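Alanine racemase (Oenococcus oeni PSU-1, PDB 3HUR) belongs to the alanine racemase family, whose chains pair an N-terminal TIM-barrel domain with a mostly beta C-terminal domain. Local coordinates at residues P83-G88 with S161-F166; I136-D139 with E143-A146. All blocks are in the same frame, centred on the assembly; numbering follows the deposited sequence.

Interaction 1: residues P83-G88 with S161-F166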
ATOM      1  N   PRO A  83     -18.107 -23.861 -30.049  1.00 35.74           N
ATOM      2  CA  PRO A  83     -17.243 -24.812 -29.316  1.00 34.78           C
ATOM      3  C   PRO A  83     -16.307 -24.073 -28.339  1.00 33.87           C
ATOM      4  O   PRO A  83     -15.889 -22.955 -28.594  1.00 32.93           O
ATOM      5  CB  PRO A  83     -16.451 -25.527 -30.411  1.00 34.93           C
ATOM      6  CG  PRO A  83     -16.712 -24.722 -31.713  1.00 35.53           C
ATOM      7  CD  PRO A  83     -17.884 -23.829 -31.508  1.00 34.97           C
ATOM      8  N   ILE A  84     -15.981 -24.738 -27.237  1.00 33.36           N
ATOM      9  CA  ILE A  84     -15.195 -24.173 -26.171  1.00 32.35           C
ATOM     10  C   ILE A  84     -14.102 -25.120 -25.836  1.00 32.34           C
ATOM     11  O   ILE A  84     -14.300 -26.327 -25.800  1.00 32.97           O
ATOM     12  CB  ILE A  84     -16.030 -23.969 -24.878  1.00 32.28           C
ATOM     13  CG1 ILE A  84     -17.033 -22.833 -25.073  1.00 31.17           C
ATOM     14  CG2 ILE A  84     -15.117 -23.636 -23.716  1.00 30.09           C
ATOM     15  CD1 ILE A  84     -18.335 -23.039 -24.400  1.00 30.77           C
ATOM     16  N   TRP A  85     -12.951 -24.553 -25.539  1.00 31.99           N
ATOM     17  CA  TRP A  85     -11.750 -25.327 -25.357  1.00 32.25           C
ATOM     18  C   TRP A  85     -11.178 -24.870 -24.044  1.00 32.79           C
ATOM     19  O   TRP A  85     -10.890 -23.701 -23.863  1.00 32.53           O
ATOM     20  CB  TRP A  85     -10.829 -25.008 -26.544  1.00 32.18           C
ATOM     21  CG  TRP A  85      -9.430 -25.506 -26.523  1.00 31.58           C
ATOM     22  CD1 TRP A  85      -8.826 -26.317 -25.594  1.00 32.66           C
ATOM     23  CD2 TRP A  85      -8.451 -25.259 -27.537  1.00 29.05           C
ATOM     24  NE1 TRP A  85      -7.515 -26.539 -25.960  1.00 32.37           N
ATOM     25  CE2 TRP A  85      -7.280 -25.905 -27.158  1.00 28.98           C
ATOM     26  CE3 TRP A  85      -8.458 -24.513 -28.717  1.00 29.05           C
ATOM     27  CZ2 TRP A  85      -6.127 -25.841 -27.912  1.00 30.04           C
ATOM     28  CZ3 TRP A  85      -7.312 -24.448 -29.462  1.00 29.88           C
ATOM     29  CH2 TRP A  85      -6.163 -25.113 -29.061  1.00 29.65           C
ATOM     30  N   VAL A  86     -11.045 -25.801 -23.122  1.00 34.01           N
ATOM     31  CA  VAL A  86     -10.521 -25.530 -21.809  1.00 35.21           C
ATOM     32  C   VAL A  86      -9.054 -25.928 -21.765  1.00 36.51           C
ATOM     33  O   VAL A  86      -8.695 -27.003 -22.206  1.00 37.17           O
ATOM     34  CB  VAL A  86     -11.362 -26.287 -20.765  1.00 35.57           C
ATOM     35  CG1 VAL A  86     -10.811 -26.057 -19.319  1.00 34.67           C
ATOM     36  CG2 VAL A  86     -12.794 -25.825 -20.894  1.00 33.65           C
ATOM     37  N   LEU A  87      -8.201 -25.075 -21.202  1.00 38.52           N
ATOM     38  CA  LEU A  87      -6.781 -25.154 -21.525  1.00 39.72           C
ATOM     39  C   LEU A  87      -5.926 -26.146 -20.753  1.00 40.97           C
ATOM     40  O   LEU A  87      -4.919 -26.679 -21.343  1.00 42.91           O
ATOM     41  CB  LEU A  87      -6.114 -23.781 -21.512  1.00 39.66           C
ATOM     42  CG  LEU A  87      -6.283 -23.020 -22.824  1.00 40.53           C
ATOM     43  CD1 LEU A  87      -5.508 -21.711 -22.766  1.00 41.60           C
ATOM     44  CD2 LEU A  87      -5.805 -23.859 -23.997  1.00 41.15           C
ATOM     45  N   GLY A  88      -6.262 -26.409 -19.493  1.00 40.32           N
ATOM     46  CA  GLY A  88      -5.376 -27.233 -18.670  1.00 39.39           C
ATOM     47  C   GLY A  88      -6.122 -28.355 -18.003  1.00 39.82           C
ATOM     48  O   GLY A  88      -5.743 -28.809 -16.922  1.00 41.22           O
ATOM     49  N   SER A 161      -7.342 -29.117 -33.310  1.00 32.62           N
ATOM     50  CA  SER A 161      -6.215 -28.227 -33.613  1.00 33.01           C
ATOM     51  C   SER A 161      -4.916 -28.941 -33.345  1.00 32.54           C
ATOM     52  O   SER A 161      -4.853 -29.801 -32.459  1.00 33.31           O
ATOM     53  CB  SER A 161      -6.243 -26.940 -32.741  1.00 33.16           C
ATOM     54  OG  SER A 161      -5.821 -25.773 -33.461  1.00 34.25           O
ATOM     55  N   VAL A 162      -3.885 -28.560 -34.095  1.00 31.45           N
ATOM     56  CA  VAL A 162      -2.520 -28.873 -33.758  1.00 31.07           C
ATOM     57  C   VAL A 162      -1.896 -27.518 -33.620  1.00 30.81           C
ATOM     58  O   VAL A 162      -1.953 -26.711 -34.568  1.00 30.85           O
ATOM     59  CB  VAL A 162      -1.780 -29.647 -34.871  1.00 31.75           C
ATOM     60  CG1 VAL A 162      -0.324 -29.884 -34.457  1.00 31.37           C
ATOM     61  CG2 VAL A 162      -2.495 -30.942 -35.175  1.00 30.24           C
ATOM     62  N   TYR A 163      -1.309 -27.249 -32.452  1.00 30.19           N
ATOM     63  CA  TYR A 163      -1.064 -25.865 -32.073  1.00 29.78           C
ATOM     64  C   TYR A 163       0.180 -25.654 -31.227  1.00 29.70           C
ATOM     65  O   TYR A 163       0.668 -26.570 -30.574  1.00 28.33           O
ATOM     66  CB  TYR A 163      -2.293 -25.307 -31.322  1.00 30.44           C
ATOM     67  CG  TYR A 163      -2.366 -25.724 -29.882  1.00 29.36           C
ATOM     68  CD1 TYR A 163      -2.782 -26.983 -29.543  1.00 29.80           C
ATOM     69  CD2 TYR A 163      -1.952 -24.874 -28.866  1.00 32.07           C
ATOM     70  CE1 TYR A 163      -2.793 -27.413 -28.239  1.00 31.80           C
ATOM     71  CE2 TYR A 163      -1.991 -25.281 -27.535  1.00 33.30           C
ATOM     72  CZ  TYR A 163      -2.430 -26.557 -27.229  1.00 34.30           C
ATOM     73  OH  TYR A 163      -2.468 -27.006 -25.918  1.00 35.28           O
ATOM     74  N   THR A 164       0.662 -24.407 -31.253  1.00 30.06           N
ATOM     75  CA  THR A 164       1.765 -23.946 -30.409  1.00 30.63           C
ATOM     76  C   THR A 164       1.625 -22.440 -30.218  1.00 32.02           C
ATOM     77  O   THR A 164       0.761 -21.809 -30.814  1.00 31.56           O
ATOM     78  CB  THR A 164       3.126 -24.187 -31.126  1.00 30.98           C
ATOM     79  OG1 THR A 164       4.215 -24.125 -30.198  1.00 28.40           O
ATOM     80  CG2 THR A 164       3.357 -23.147 -32.241  1.00 27.46           C
ATOM     81  N   HIS A 165       2.522 -21.829 -29.468  1.00 33.87           N
ATOM     82  CA  HIS A 165       2.625 -20.351 -29.547  1.00 35.64           C
ATOM     83  C   HIS A 165       4.022 -19.947 -29.185  1.00 37.29           C
ATOM     84  O   HIS A 165       4.736 -20.698 -28.493  1.00 37.55           O
ATOM     85  CB  HIS A 165       1.708 -19.672 -28.527  1.00 36.16           C
ATOM     86  CG  HIS A 165       2.154 -19.909 -27.123  1.00 35.18           C
ATOM     87  ND1 HIS A 165       2.766 -18.935 -26.373  1.00 37.01           N
ATOM     88  CD2 HIS A 165       2.200 -21.049 -26.390  1.00 36.01           C
ATOM     89  CE1 HIS A 165       3.121 -19.453 -25.207  1.00 40.59           C
ATOM     90  NE2 HIS A 165       2.801 -20.737 -25.200  1.00 40.02           N
ATOM     91  N   PHE A 166       4.335 -18.718 -29.562  1.00 39.06           N
ATOM     92  CA  PHE A 166       5.651 -18.148 -29.448  1.00 41.44           C
ATOM     93  C   PHE A 166       5.729 -17.262 -28.212  1.00 42.58           C
ATOM     94  O   PHE A 166       5.012 -16.306 -28.104  1.00 42.70           O
ATOM     95  CB  PHE A 166       5.963 -17.354 -30.738  1.00 41.47           C
ATOM     96  CG  PHE A 166       5.971 -18.231 -31.973  1.00 44.49           C
ATOM     97  CD1 PHE A 166       7.089 -19.007 -32.291  1.00 48.35           C
ATOM     98  CD2 PHE A 166       4.851 -18.356 -32.771  1.00 45.78           C
ATOM     99  CE1 PHE A 166       7.079 -19.880 -33.394  1.00 47.35           C
ATOM    100  CE2 PHE A 166       4.855 -19.202 -33.882  1.00 46.43           C
ATOM    101  CZ  PHE A 166       5.980 -19.959 -34.192  1.00 46.51           C
TER
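Trp85 and Tyr163 form an edge-to-face aromatic pair. The indole gives its edge and the phenol gives a face. The planes stand at 87° and the ring centroids, six-membered ring of Trp85 to ring of Tyr163, are 5.0 Å apart. At the leading corner of the indole, Trp85 CZ2 comes to 3.7 Å from Tyr163 CE1, and Trp85 CH2 lies 3.9 Å from Tyr163 CG. Two neighbouring carbons of one ring thus rest on the other. The Trp85 side chain runs out with CG anti to the backbone N (chi1 171°), which carries the indole across the gap to strand 157-163.

That gap is wide because the two strands are not neighbours. Both belong to the parallel barrel of the N-terminal TIM-barrel domain, where strands 103-107 and 123-128 lie between them. The nearest CA atoms, those of Trp85 and Ser161, are still 10.4 Å apart, and no hydrogen bond joins the segments. The rings meet inside the barrel, where Trp85, Ser161 and Tyr163 all touch Ser126 of strand 123-128.

The other apolar contacts are smaller. Ser161 CB sits obliquely to the indole, 4.1 Å from Trp85 CH2. Leu87, in the same segment as Trp85, lays CD2 over one face of the indole, 3.7 Å above the plane and toward its rim.

The polar ends are held by other residues. Tyr163 OH is hydrogen-bonded to Thr106 OG1, on the intervening strand 103-107. Trp85 NE1 makes a weak hydrogen bond to the same oxygen. Ser161 OG is bonded to Leu200 O.

Interaction 2: residues I136-D139 with E143-A146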
ATOM      1  N   ILE A 136       3.853 -28.672 -21.502  1.00 54.84           N
ATOM      2  CA  ILE A 136       2.628 -29.287 -21.946  1.00 55.76           C
ATOM      3  C   ILE A 136       2.822 -29.781 -23.382  1.00 55.66           C
ATOM      4  O   ILE A 136       3.309 -29.036 -24.261  1.00 56.17           O
ATOM      5  CB  ILE A 136       1.424 -28.292 -21.913  1.00 56.25           C
ATOM      6  CG1 ILE A 136       1.418 -27.411 -20.638  1.00 57.68           C
ATOM      7  CG2 ILE A 136       0.120 -29.063 -22.017  1.00 55.86           C
ATOM      8  CD1 ILE A 136       0.238 -26.294 -20.591  1.00 59.34           C
ATOM      9  N   GLY A 137       2.463 -31.041 -23.621  1.00 55.00           N
ATOM     10  CA  GLY A 137       2.455 -31.578 -24.991  1.00 54.66           C
ATOM     11  C   GLY A 137       3.762 -32.148 -25.529  1.00 54.06           C
ATOM     12  O   GLY A 137       4.650 -32.538 -24.775  1.00 54.10           O
ATOM     13  N   PHE A 138       3.875 -32.162 -26.851  1.00 53.52           N
ATOM     14  CA  PHE A 138       4.797 -33.040 -27.555  1.00 53.04           C
ATOM     15  C   PHE A 138       6.015 -32.332 -28.110  1.00 53.31           C
ATOM     16  O   PHE A 138       5.862 -31.394 -28.881  1.00 53.17           O
ATOM     17  CB  PHE A 138       4.064 -33.653 -28.731  1.00 52.86           C
ATOM     18  CG  PHE A 138       2.911 -34.531 -28.343  1.00 52.53           C
ATOM     19  CD1 PHE A 138       3.020 -35.912 -28.425  1.00 53.50           C
ATOM     20  CD2 PHE A 138       1.708 -33.976 -27.922  1.00 52.35           C
ATOM     21  CE1 PHE A 138       1.949 -36.728 -28.073  1.00 54.34           C
ATOM     22  CE2 PHE A 138       0.640 -34.764 -27.575  1.00 52.08           C
ATOM     23  CZ  PHE A 138       0.751 -36.147 -27.645  1.00 54.27           C
ATOM     24  N   ASP A 139       7.213 -32.803 -27.749  1.00 53.76           N
ATOM     25  CA  ASP A 139       8.481 -32.211 -28.240  1.00 54.17           C
ATOM     26  C   ASP A 139       9.370 -33.158 -29.089  1.00 54.88           C
ATOM     27  O   ASP A 139      10.532 -32.834 -29.398  1.00 55.31           O
ATOM     28  CB  ASP A 139       9.310 -31.642 -27.070  1.00 53.93           C
ATOM     29  CG  ASP A 139       9.776 -32.707 -26.087  1.00 53.32           C
ATOM     30  OD1 ASP A 139       9.480 -33.905 -26.279  1.00 53.65           O
ATOM     31  OD2 ASP A 139      10.452 -32.336 -25.107  1.00 51.63           O
ATOM     32  N   GLU A 143       7.021 -39.293 -31.342  1.00 53.19           N
ATOM     33  CA  GLU A 143       5.840 -39.287 -30.462  1.00 52.28           C
ATOM     34  C   GLU A 143       4.608 -38.629 -31.118  1.00 50.87           C
ATOM     35  O   GLU A 143       3.468 -39.078 -30.918  1.00 49.67           O
ATOM     36  CB  GLU A 143       6.177 -38.601 -29.137  1.00 52.51           C
ATOM     37  CG  GLU A 143       7.110 -39.400 -28.199  1.00 54.13           C
ATOM     38  CD  GLU A 143       7.167 -38.782 -26.790  1.00 57.98           C
ATOM     39  OE1 GLU A 143       6.870 -37.561 -26.660  1.00 60.66           O
ATOM     40  OE2 GLU A 143       7.488 -39.502 -25.811  1.00 59.52           O
ATOM     41  N   ILE A 144       4.838 -37.598 -31.927  1.00 49.75           N
ATOM     42  CA  ILE A 144       3.746 -36.918 -32.599  1.00 49.69           C
ATOM     43  C   ILE A 144       3.113 -37.864 -33.603  1.00 50.08           C
ATOM     44  O   ILE A 144       1.894 -38.026 -33.612  1.00 49.54           O
ATOM     45  CB  ILE A 144       4.206 -35.608 -33.264  1.00 49.76           C
ATOM     46  CG1 ILE A 144       4.567 -34.583 -32.186  1.00 49.67           C
ATOM     47  CG2 ILE A 144       3.133 -35.041 -34.194  1.00 48.62           C
ATOM     48  CD1 ILE A 144       5.624 -33.568 -32.604  1.00 49.12           C
ATOM     49  N   SER A 145       3.931 -38.533 -34.425  1.00 50.62           N
ATOM     50  CA  SER A 145       3.366 -39.499 -35.374  1.00 50.66           C
ATOM     51  C   SER A 145       2.792 -40.727 -34.663  1.00 50.05           C
ATOM     52  O   SER A 145       1.780 -41.253 -35.100  1.00 50.37           O
ATOM     53  CB  SER A 145       4.345 -39.886 -36.502  1.00 50.79           C
ATOM     54  OG  SER A 145       5.490 -40.521 -36.004  1.00 51.39           O
ATOM     55  N   ALA A 146       3.375 -41.165 -33.553  1.00 49.77           N
ATOM     56  CA  ALA A 146       2.702 -42.207 -32.758  1.00 50.12           C
ATOM     57  C   ALA A 146       1.315 -41.721 -32.412  1.00 50.60           C
ATOM     58  O   ALA A 146       0.331 -42.441 -32.585  1.00 52.11           O
ATOM     59  CB  ALA A 146       3.450 -42.539 -31.524  1.00 49.87           C
TER
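Phe138 packs against the helix residues Glu143 and Ile144. Its CB makes the closest approach, 3.6 Å from Ile144 CG1, with Ile144 CD1 next at 4.2 Å from the same Phe138 CB. Farther out, Phe138 CG still touches Ile144 CG1, at 4.2 Å. The ring then turns toward the helix backbone. Phe138 CD1 lies 4.2 Å from Glu143 CB and close to the peptide carbonyl of Glu143. The next ring carbon, Phe138 CE1, is 4.0 Å from Glu143 O. Ile144 CG1 and this oxygen both approach the ring obliquely. Beyond the two segments, the Phe138 side chain touches Ile107 of strand 103-107 and Leu110 of helix 110-114.

The contact belongs to a beta-to-alpha connection of the TIM-barrel domain. Segment 136-139 is part of the loop that leaves strand 123-128, and segment 143-146 lies on the helix 141-153 that follows. Backbone hydrogen bonds tie Phe138 to Ala128 and Asp130, and Gly137 to Pro108. The loop is thus tied back to the end of strand 123-128 and to residues just after strands 123-128 and 103-107, while its phenyl ring reaches the first turn of the helix.

Ile144 brings CG1 to Phe138 by holding it anti to its own carbonyl carbon (chi1 -69°), on the same side as the backbone N. Its side chain also meets Gln194 and Phe196. No hydrogen bond crosses between the segments. The polar groups that come near each other are two acids: Asp139 OD1 and Glu143 OE1 are 4.5 Å apart. If both are ionised, this proximity is probably unfavourable, and it may raise the proton affinity of either carboxylate. Asp139 is exposed and Glu143 partly so, and solvent would probably weaken the effect.

How the interactions relate
Both contacts are buried and lie in the N-terminal TIM-barrel domain. Interaction 1 is inside the barrel and joins two strands across those between them. Interaction 2 is at the barrel's periphery, between a connecting loop and its own helix, with an exposed acid at its margin. Their chemistry differs too: an edge-to-face aromatic pair in interaction 1, a phenyl ring packed on aliphatic carbons and helix backbone in interaction 2. Interaction 1 spans 72 intervening residues; interaction 2 spans three and is nested within them. Helix 141-153 of interaction 2 runs on to strand 157-163 of interaction 1. Their centres are 15 Å apart, and their nearest atoms, about 5 Å apart, do not touch.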